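PDB 1AW9: glutathione s-transferase III from Zea mays, which probably conjugates reduced glutathione to hydrophobic electrophiles, including certain herbicides, as a plant glutathione transferase of the phi class. Local coordinates for residues His168-Leu173 with Trp193-Ile197; Arg16-Val20 with Leu163-Ala169. All coordinates share one frame; numbering follows the deposited sequence.

Contact 1: His168-Leu173 with Trp193-Ile197; sequences HASYLL and WWEAI
Trp-193 turns the edge of its six-membered ring toward one face of the His-168 imidazole, an edge-to-face (T-shaped) pair with centroids 5.3 Å apart and planes at 75°. CH2 of Trp-193 makes the touch, 3.8 Å from CG of His-168 and set toward the rim of the imidazole. One face of the Trp-193 indole lies beneath CD1 of Ile-197, from the next turn of its own helix. On Trp-194 a face receives CB of Leu-172, a CH-pi contact in which CB sits over the six-membered ring, 3.7 Å from its centroid; the backbone N of Leu-173 and the carbonyl O of Ala-169 approach the same indole obliquely.

Leu-172 thus enters between the two tryptophans. With CG anti to its carbonyl carbon (chi1 -82°), the leucine carries CD1 to 3.3 Å from CE3 of Trp-194, a tight approach, and to 3.7 Å from CZ3 of Trp-193. Both partners belong to the C-terminal, all-helical domain of the glutathione transferase fold, where helix 169-176 meets helix 188-199 at a signed crossing angle of -109° between the short segments, whose axes stand 10.8 Å apart. At this separation the indoles and Leu-172 bridge the space between the helices.

CB of Ala-169 rests 3.8 Å from CG2 of Ile-197. No hydrogen bond joins the two segments, and the ring nitrogens of Trp-193 and His-168 find their partners elsewhere: NE1 of Trp-193 in Asp-165, ND1 of His-168 in the carbonyl of Ala-164, and NE2 of His-168 in the hydroxyl of Tyr-146. Phe-203 of helix 201-209 touches both Ala-169 and Trp-194.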
loop_
_atom_site.group_PDB
_atom_site.type_symbol
_atom_site.label_atom_id
_atom_site.label_comp_id
_atom_site.label_asym_id
_atom_site.label_seq_id
_atom_site.Cartn_x
_atom_site.Cartn_y
_atom_site.Cartn_z
ATOM N N HIS A 168 8.211 -16.879 22.152
ATOM C CA HIS A 168 7.062 -17.123 21.302
ATOM C C HIS A 168 5.785 -17.161 22.059
ATOM O O HIS A 168 4.749 -16.895 21.492
ATOM C CB HIS A 168 7.161 -18.480 20.643
ATOM C CG HIS A 168 8.132 -18.536 19.513
ATOM N ND1 HIS A 168 9.473 -18.743 19.696
ATOM C CD2 HIS A 168 7.933 -18.470 18.181
ATOM C CE1 HIS A 168 10.064 -18.813 18.525
ATOM N NE2 HIS A 168 9.149 -18.650 17.576
ATOM N N ALA A 169 5.833 -17.507 23.337
ATOM C CA ALA A 169 4.614 -17.701 24.102
ATOM C C ALA A 169 3.462 -16.701 24.094
ATOM O O ALA A 169 2.300 -17.121 23.955
ATOM C CB ALA A 169 4.951 -18.106 25.507
ATOM N N SER A 170 3.742 -15.399 24.264
ATOM C CA SER A 170 2.671 -14.404 24.301
ATOM C C SER A 170 1.952 -14.300 22.985
ATOM O O SER A 170 0.732 -14.223 22.966
ATOM C CB SER A 170 3.144 -13.038 24.774
ATOM O OG SER A 170 4.047 -12.454 23.890
ATOM N N TYR A 171 2.686 -14.334 21.879
ATOM C CA TYR A 171 2.042 -14.261 20.590
ATOM C C TYR A 171 1.309 -15.533 20.196
ATOM O O TYR A 171 0.270 -15.445 19.544
ATOM C CB TYR A 171 2.976 -13.730 19.522
ATOM C CG TYR A 171 2.899 -12.208 19.445
ATOM C CD1 TYR A 171 1.912 -11.580 18.682
ATOM C CD2 TYR A 171 3.798 -11.395 20.150
ATOM C CE1 TYR A 171 1.822 -10.196 18.620
ATOM C CE2 TYR A 171 3.710 -9.991 20.090
ATOM C CZ TYR A 171 2.719 -9.413 19.319
ATOM O OH TYR A 171 2.634 -8.037 19.220
ATOM N N LEU A 172 1.770 -16.705 20.648
ATOM C CA LEU A 172 1.058 -17.947 20.359
ATOM C C LEU A 172 -0.276 -17.884 21.121
ATOM O O LEU A 172 -1.337 -18.270 20.611
ATOM C CB LEU A 172 1.870 -19.165 20.811
ATOM C CG LEU A 172 2.970 -19.679 19.882
ATOM C CD1 LEU A 172 3.634 -20.818 20.584
ATOM C CD2 LEU A 172 2.436 -20.140 18.526
ATOM N N LEU A 173 -0.205 -17.367 22.345
ATOM C CA LEU A 173 -1.369 -17.196 23.210
ATOM C C LEU A 173 -2.414 -16.323 22.519
ATOM O O LEU A 173 -3.560 -16.721 22.358
ATOM C CB LEU A 173 -0.932 -16.576 24.551
ATOM C CG LEU A 173 -1.932 -16.474 25.697
ATOM C CD1 LEU A 173 -2.830 -15.264 25.540
ATOM C CD2 LEU A 173 -2.764 -17.751 25.792
ATOM N N TRP A 193 3.974 -28.767 20.708
ATOM C CA TRP A 193 4.968 -27.839 21.237
ATOM C C TRP A 193 4.312 -26.691 21.976
ATOM O O TRP A 193 4.738 -26.324 23.062
ATOM C CB TRP A 193 5.829 -27.325 20.094
ATOM C CG TRP A 193 6.703 -26.151 20.416
ATOM C CD1 TRP A 193 7.816 -26.149 21.202
ATOM C CD2 TRP A 193 6.617 -24.836 19.840
ATOM N NE1 TRP A 193 8.445 -24.926 21.138
ATOM C CE2 TRP A 193 7.733 -24.101 20.300
ATOM C CE3 TRP A 193 5.713 -24.210 18.961
ATOM C CZ2 TRP A 193 7.974 -22.767 19.908
ATOM C CZ3 TRP A 193 5.956 -22.874 18.571
ATOM C CH2 TRP A 193 7.077 -22.176 19.049
ATOM N N TRP A 194 3.260 -26.129 21.397
ATOM C CA TRP A 194 2.506 -25.021 22.001
ATOM C C TRP A 194 1.781 -25.496 23.248
ATOM O O TRP A 194 1.735 -24.801 24.250
ATOM C CB TRP A 194 1.475 -24.473 20.997
ATOM C CG TRP A 194 0.406 -23.635 21.595
ATOM C CD1 TRP A 194 -0.936 -23.779 21.418
ATOM C CD2 TRP A 194 0.580 -22.512 22.483
ATOM N NE1 TRP A 194 -1.619 -22.819 22.142
ATOM C CE2 TRP A 194 -0.715 -22.029 22.800
ATOM C CE3 TRP A 194 1.702 -21.877 23.044
ATOM C CZ2 TRP A 194 -0.923 -20.932 23.665
ATOM C CZ3 TRP A 194 1.493 -20.778 23.917
ATOM C CH2 TRP A 194 0.186 -20.324 24.210
ATOM N N GLU A 195 1.181 -26.674 23.186
ATOM C CA GLU A 195 0.482 -27.167 24.339
ATOM C C GLU A 195 1.422 -27.458 25.467
ATOM O O GLU A 195 1.061 -27.279 26.633
ATOM C CB GLU A 195 -0.350 -28.347 23.968
ATOM C CG GLU A 195 -1.556 -27.832 23.283
ATOM C CD GLU A 195 -2.396 -28.911 22.695
ATOM O OE1 GLU A 195 -1.868 -30.021 22.431
ATOM O OE2 GLU A 195 -3.597 -28.630 22.473
ATOM N N ALA A 196 2.645 -27.848 25.133
ATOM C CA ALA A 196 3.635 -28.073 26.169
ATOM C C ALA A 196 3.965 -26.737 26.849
ATOM O O ALA A 196 4.115 -26.681 28.071
ATOM C CB ALA A 196 4.881 -28.667 25.587
ATOM N N ILE A 197 4.071 -25.649 26.077
ATOM C CA ILE A 197 4.415 -24.322 26.647
ATOM C C ILE A 197 3.337 -23.795 27.602
ATOM O O ILE A 197 3.643 -23.174 28.611
ATOM C CB ILE A 197 4.685 -23.229 25.538
ATOM C CG1 ILE A 197 5.861 -23.639 24.648
ATOM C CG2 ILE A 197 4.957 -21.863 26.179
ATOM C CD1 ILE A 197 6.129 -22.682 23.492
#

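Contact 2: Arg16-Val20 with Leu163-Ala169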
loop_
_atom_site.group_PDB
_atom_site.type_symbol
_atom_site.label_atom_id
_atom_site.label_comp_id
_atom_site.label_asym_id
_atom_site.label_seq_id
_atom_site.Cartn_x
_atom_site.Cartn_y
_atom_site.Cartn_z
ATOM N N ARG A 16 5.493 -10.789 26.763
ATOM C CA ARG A 16 6.674 -11.560 26.391
ATOM C C ARG A 16 7.759 -11.415 27.457
ATOM O O ARG A 16 8.619 -12.303 27.612
ATOM C CB ARG A 16 7.272 -11.089 25.051
ATOM C CG ARG A 16 8.536 -11.898 24.589
ATOM C CD ARG A 16 9.336 -11.370 23.332
ATOM N NE ARG A 16 8.561 -11.496 22.096
ATOM C CZ ARG A 16 7.885 -10.492 21.541
ATOM N NH1 ARG A 16 7.931 -9.278 22.084
ATOM N NH2 ARG A 16 6.986 -10.744 20.595
ATOM N N VAL A 17 7.807 -10.243 28.093
ATOM C CA VAL A 17 8.827 -9.982 29.120
ATOM C C VAL A 17 8.402 -10.621 30.431
ATOM O O VAL A 17 9.201 -11.274 31.073
ATOM C CB VAL A 17 9.104 -8.479 29.322
ATOM C CG1 VAL A 17 10.182 -8.287 30.376
ATOM C CG2 VAL A 17 9.562 -7.868 28.014
ATOM N N ALA A 18 7.135 -10.444 30.793
ATOM C CA ALA A 18 6.576 -11.025 32.000
ATOM C C ALA A 18 6.824 -12.550 31.945
ATOM O O ALA A 18 7.200 -13.173 32.944
ATOM C CB ALA A 18 5.073 -10.714 32.066
ATOM N N THR A 19 6.660 -13.133 30.756
ATOM C CA THR A 19 6.877 -14.555 30.531
ATOM C C THR A 19 8.246 -14.943 31.073
ATOM O O THR A 19 8.367 -15.828 31.910
ATOM C CB THR A 19 6.801 -14.903 29.014
ATOM O OG1 THR A 19 5.463 -14.720 28.554
ATOM C CG2 THR A 19 7.175 -16.326 28.748
ATOM N N VAL A 20 9.280 -14.259 30.618
ATOM C CA VAL A 20 10.615 -14.558 31.058
ATOM C C VAL A 20 10.838 -14.211 32.538
ATOM O O VAL A 20 11.542 -14.941 33.229
ATOM C CB VAL A 20 11.643 -13.914 30.111
ATOM C CG1 VAL A 20 13.019 -13.900 30.708
ATOM C CG2 VAL A 20 11.694 -14.708 28.833
ATOM N N LEU A 163 15.122 -19.910 25.984
ATOM C CA LEU A 163 14.662 -18.557 25.726
ATOM C C LEU A 163 13.960 -18.519 24.357
ATOM O O LEU A 163 12.930 -17.855 24.192
ATOM C CB LEU A 163 15.863 -17.616 25.744
ATOM C CG LEU A 163 15.600 -16.108 25.615
ATOM C CD1 LEU A 163 14.765 -15.603 26.802
ATOM C CD2 LEU A 163 16.930 -15.375 25.518
ATOM N N ALA A 164 14.509 -19.245 23.391
ATOM C CA ALA A 164 13.933 -19.302 22.053
ATOM C C ALA A 164 12.441 -19.638 22.093
ATOM O O ALA A 164 11.650 -18.968 21.420
ATOM C CB ALA A 164 14.693 -20.302 21.171
ATOM N N ASP A 165 12.032 -20.598 22.930
ATOM C CA ASP A 165 10.605 -20.978 23.000
ATOM C C ASP A 165 9.766 -19.964 23.760
ATOM O O ASP A 165 8.644 -19.654 23.353
ATOM C CB ASP A 165 10.401 -22.369 23.641
ATOM C CG ASP A 165 11.366 -23.410 23.100
ATOM O OD1 ASP A 165 12.465 -23.491 23.640
ATOM O OD2 ASP A 165 11.084 -24.122 22.118
ATOM N N ALA A 166 10.326 -19.443 24.851
ATOM C CA ALA A 166 9.626 -18.521 25.719
ATOM C C ALA A 166 9.239 -17.217 25.006
ATOM O O ALA A 166 8.172 -16.642 25.280
ATOM C CB ALA A 166 10.490 -18.238 26.981
ATOM N N ASN A 167 10.103 -16.778 24.083
ATOM C CA ASN A 167 9.879 -15.548 23.319
ATOM C C ASN A 167 8.664 -15.649 22.399
ATOM O O ASN A 167 8.105 -14.635 21.982
ATOM C CB ASN A 167 11.139 -15.164 22.531
ATOM C CG ASN A 167 12.120 -14.325 23.362
ATOM O OD1 ASN A 167 11.807 -13.899 24.477
ATOM N ND2 ASN A 167 13.271 -14.036 22.801
ATOM N N HIS A 168 8.211 -16.879 22.152
ATOM C CA HIS A 168 7.062 -17.123 21.302
ATOM C C HIS A 168 5.785 -17.161 22.059
ATOM O O HIS A 168 4.749 -16.895 21.492
ATOM C CB HIS A 168 7.161 -18.480 20.643
ATOM C CG HIS A 168 8.132 -18.536 19.513
ATOM N ND1 HIS A 168 9.473 -18.743 19.696
ATOM C CD2 HIS A 168 7.933 -18.470 18.181
ATOM C CE1 HIS A 168 10.064 -18.813 18.525
ATOM N NE2 HIS A 168 9.149 -18.650 17.576
ATOM N N ALA A 169 5.833 -17.507 23.337
ATOM C CA ALA A 169 4.614 -17.701 24.102
ATOM C C ALA A 169 3.462 -16.701 24.094
ATOM O O ALA A 169 2.300 -17.121 23.955
ATOM C CB ALA A 169 4.951 -18.106 25.507
HETATM O O HOH W 1 6.367 -14.950 25.573
#
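Arg-16 meets Asn-167 twice. Its NE donates to the carbonyl O of Asn-167 over 3.2 Å, in the carbonyl plane and on a lone pair, though the N-H...O angle of 143° is bent. The aliphatic part reaches out from the backbone with chi1 at -179°, then bends at chi3, bringing NE round to that carbonyl; on the way CD passes 3.7 Å from OD1 of Asn-167. The guanidinium and amide planes stand 81° apart. OD1 of that amide accepts from ND2 of Asn-71 in helix 67-77, while NH1 of Arg-16 bonds OD1 of Asn-13.

One turn on, CG2 of Thr-19 lies 3.6 Å from the carbonyl O of Ala-166. A water donates to OG1 of Thr-19, which also bonds the carbonyl of Val-15; its approach to the carbonyl O of Ala-166 is implausibly short and so doubtful as a bond. Val-20 follows with CG2 3.8 Å from CD1 of Leu-163 and 4.2 Å from CB of Ala-166.

Helix 12-23 of the thioredoxin-like N-terminal domain is thereby joined to the C-terminal domain, and the Arg-16 to Asn-167 bond gives a charged donor to a buried main-chain oxygen across the two.

Contacts 1 and 2 have centres 9 Å apart and both include His-168 and Ala-169; helices 163-166 and 169-176 follow each other in the chain. A probable hydrogen bond of 2.9 Å from Trp-193 NE1 to Asp-165 OD2 connects them directly, and CD2 of Tyr-171 packs 3.3 Å from NH2 of Arg-16. Contact 2 is closer to the probable glutathione site: the side chain of Arg-16 comes within about 3 Å of those of Asn-13 and Ser-67, both inferred to bind glutathione. In contact 1, the Leu-173 side chain is about 7 Å from that of Pro-12, another such residue, whose carbonyl O is hydrogen-bonded to Ser-170 OG.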